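Local coordinates for putative lipid-transfer protein DIR1 (Arabidopsis thaliana, PDB 2RKN), which probably carries lipids, binds two lysophospholipid molecules in its core, and is required for long-distance signalling in systemic acquired resistance, at residues T33-H37 with A38-C42. Residues are numbered along the deposited sequence; the frame is centred on the assembly and turned at random. Where two conformers were deposited one is given.
With ZN (zinc ion), chain C.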
ATOM      1  N   THR A  33      -5.119  -8.094  -4.859  1.00 34.81           N
ATOM      2  CA  THR A  33      -5.515  -9.310  -4.173  1.00 35.56           C
ATOM      3  C   THR A  33      -4.871  -9.417  -2.776  1.00 35.04           C
ATOM      4  O   THR A  33      -5.475  -9.840  -1.811  1.00 34.61           O
ATOM      5  CB  THR A  33      -5.140 -10.522  -5.020  1.00 35.44           C
ATOM      6  OG1 THR A  33      -5.915 -10.470  -6.244  1.00 37.25           O
ATOM      7  CG2 THR A  33      -5.407 -11.797  -4.234  1.00 39.11           C
ATOM      8  N   ALA A  34      -3.593  -9.013  -2.687  1.00 35.32           N
ATOM      9  CA  ALA A  34      -2.886  -9.055  -1.417  1.00 34.94           C
ATOM     10  C   ALA A  34      -3.562  -8.106  -0.435  1.00 35.17           C
ATOM     11  O   ALA A  34      -3.699  -8.412   0.732  1.00 34.84           O
ATOM     12  CB  ALA A  34      -1.429  -8.607  -1.645  1.00 36.43           C
ATOM     13  N   LEU A  35      -3.988  -6.929  -0.928  1.00 34.72           N
ATOM     14  CA  LEU A  35      -4.597  -5.954  -0.023  1.00 34.98           C
ATOM     15  C   LEU A  35      -5.913  -6.475   0.606  1.00 35.26           C
ATOM     16  O   LEU A  35      -6.332  -5.970   1.671  1.00 35.61           O
ATOM     17  CB  LEU A  35      -4.954  -4.640  -0.803  1.00 35.84           C
ATOM     18  CG  LEU A  35      -3.725  -3.785  -0.997  1.00 36.51           C
ATOM     19  CD1 LEU A  35      -4.282  -2.477  -1.661  1.00 41.38           C
ATOM     20  CD2 LEU A  35      -2.958  -3.420   0.250  1.00 40.55           C
ATOM     21  N   GLN A  36      -6.536  -7.505  -0.016  1.00 35.10           N
ATOM     22  CA  GLN A  36      -7.725  -8.141   0.569  1.00 36.74           C
ATOM     23  C   GLN A  36      -7.435  -8.813   1.934  1.00 34.83           C
ATOM     24  O   GLN A  36      -8.383  -9.109   2.670  1.00 35.81           O
ATOM     25  CB  GLN A  36      -8.364  -9.146  -0.416  1.00 36.93           C
ATOM     26  CG  GLN A  36      -8.762  -8.468  -1.713  1.00 35.69           C
ATOM     27  CD  GLN A  36      -9.351  -9.408  -2.770  1.00 41.43           C
ATOM     28  OE1 GLN A  36      -9.741 -10.521  -2.467  1.00 49.98           O
ATOM     29  NE2 GLN A  36      -9.482  -8.908  -4.023  1.00 44.51           N
ATOM     30  N   HIS A  37      -6.142  -9.104   2.245  1.00 34.18           N
ATOM     31  CA  HIS A  37      -5.808  -9.643   3.562  0.50 33.46           C
ATOM     32  C   HIS A  37      -4.856  -8.729   4.340  1.00 33.51           C
ATOM     33  O   HIS A  37      -4.173  -9.175   5.312  1.00 34.80           O
ATOM     34  CB  HIS A  37      -5.321 -11.107   3.515  0.50 35.00           C
ATOM     35  CG  HIS A  37      -4.140 -11.340   2.622  0.50 34.69           C
ATOM     36  ND1 HIS A  37      -4.248 -11.879   1.353  0.50 37.26           N
ATOM     37  CD2 HIS A  37      -2.817 -11.142   2.834  0.50 39.03           C
ATOM     38  CE1 HIS A  37      -3.042 -11.989   0.824  0.50 35.91           C
ATOM     39  NE2 HIS A  37      -2.159 -11.544   1.698  0.50 38.83           N
ATOM     40  N   ALA A  38      -4.818  -7.447   3.960  1.00 25.45           N
ATOM     41  CA  ALA A  38      -4.009  -6.474   4.686  1.00 24.40           C
ATOM     42  C   ALA A  38      -4.790  -5.795   5.801  1.00 25.89           C
ATOM     43  O   ALA A  38      -6.028  -5.715   5.757  1.00 26.33           O
ATOM     44  CB  ALA A  38      -3.409  -5.423   3.723  1.00 22.72           C
ATOM     45  N   ASP A  39      -4.063  -5.294   6.797  1.00 31.81           N
ATOM     46  CA  ASP A  39      -4.690  -4.660   7.931  1.00 33.27           C
ATOM     47  C   ASP A  39      -4.502  -3.149   7.740  1.00 31.79           C
ATOM     48  O   ASP A  39      -3.367  -2.635   7.984  1.00 33.22           O
ATOM     49  CB  ASP A  39      -4.015  -5.210   9.154  1.00 39.59           C
ATOM     50  CG  ASP A  39      -4.566  -4.704  10.461  1.00 42.99           C
ATOM     51  OD1 ASP A  39      -5.275  -3.622  10.487  1.00 38.28           O
ATOM     52  OD2 ASP A  39      -4.096  -5.391  11.414  1.00 39.95           O
ATOM     53  N   PHE A  40      -5.575  -2.462   7.313  1.00 32.73           N
ATOM     54  CA  PHE A  40      -5.396  -1.049   6.967  1.00 32.56           C
ATOM     55  C   PHE A  40      -5.046  -0.172   8.108  1.00 32.48           C
ATOM     56  O   PHE A  40      -4.224   0.742   7.914  1.00 34.77           O
ATOM     57  CB  PHE A  40      -6.575  -0.432   6.220  1.00 34.08           C
ATOM     58  CG  PHE A  40      -6.914  -1.108   4.933  1.00 35.30           C
ATOM     59  CD1 PHE A  40      -5.950  -1.757   4.192  1.00 37.75           C
ATOM     60  CD2 PHE A  40      -8.182  -1.013   4.423  1.00 39.04           C
ATOM     61  CE1 PHE A  40      -6.262  -2.372   2.970  1.00 40.79           C
ATOM     62  CE2 PHE A  40      -8.481  -1.619   3.171  1.00 40.35           C
ATOM     63  CZ  PHE A  40      -7.478  -2.301   2.478  1.00 41.35           C
ATOM     64  N   ALA A  41      -5.682  -0.375   9.261  1.00 32.96           N
ATOM     65  CA  ALA A  41      -5.353   0.437  10.432  1.00 33.10           C
ATOM     66  C   ALA A  41      -3.872   0.254  10.808  1.00 32.09           C
ATOM     67  O   ALA A  41      -3.202   1.202  11.261  1.00 34.12           O
ATOM     68  CB  ALA A  41      -6.249   0.044  11.590  1.00 33.00           C
ATOM     69  N   CYS A  42      -3.360  -0.956  10.651  1.00 32.59           N
ATOM     70  CA  CYS A  42      -1.935  -1.222  10.919  1.00 32.18           C
ATOM     71  C   CYS A  42      -1.088  -0.414   9.946  1.00 32.43           C
ATOM     72  O   CYS A  42      -0.163   0.296  10.355  1.00 32.38           O
ATOM     73  CB  CYS A  42      -1.732  -2.761  10.847  1.00 33.87           C
ATOM     74  SG  CYS A  42       0.027  -3.294  11.020  1.00 34.79           S
TER
HETATM   75 ZN    ZN C 202      -1.374 -12.568  -0.153  0.65 21.14          ZN
HETATM   76  O   HOH W   1      -8.159  -5.910   3.883  1.00 34.00           O
HETATM   77  O   HOH W   2      -8.432  -7.846   5.655  1.00 37.48           O
HETATM   78  O   HOH W   3      -2.199 -12.431  -2.064  1.00 28.63           O
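Leu35 lays its CD2 methyl against the methyl of Ala38, with Leu35 CD2 4.0 Å from Ala38 CB. Phe40 comes in beyond them. Its CE1 is 4.4 Å from Leu35 CD2 and 3.8 Å from Leu35 O, which meets the ring obliquely. The Phe40 torsion (chi1 -59°) sets CG anti to the carbonyl carbon and carries the ring back toward Leu35. Both residues touch bound lysophospholipid, and Phe40 lines one of the two lipid pockets.

A type I beta turn from Leu35 to Ala38 makes the bend. Ala38 N donates to Leu35 O at 3.1 Å, closing the turn. One water reaches both Leu35 O and Ala38 O.

His37 starts off away from residues 38-42, though its CB still touches the backbone of Ala38. It binds zinc together with Glu11 and a water. The ring is modelled in two conformers, so its fine geometry is uncertain; in one, a face lies over Ala34 O.

Asp39 is the N-cap of the next helix, accepting from Cys42 N at OD1 (3.3 Å). The Cys42 disulfide to Cys5 ties that helix to the N-terminal segment. In this all-helical, four-disulfide lipid-transfer fold, the linker thus joins helix 29-35 to helix 40-44, with Leu35 and Phe40 packed on helix 59-68 through Leu65 and Pro66.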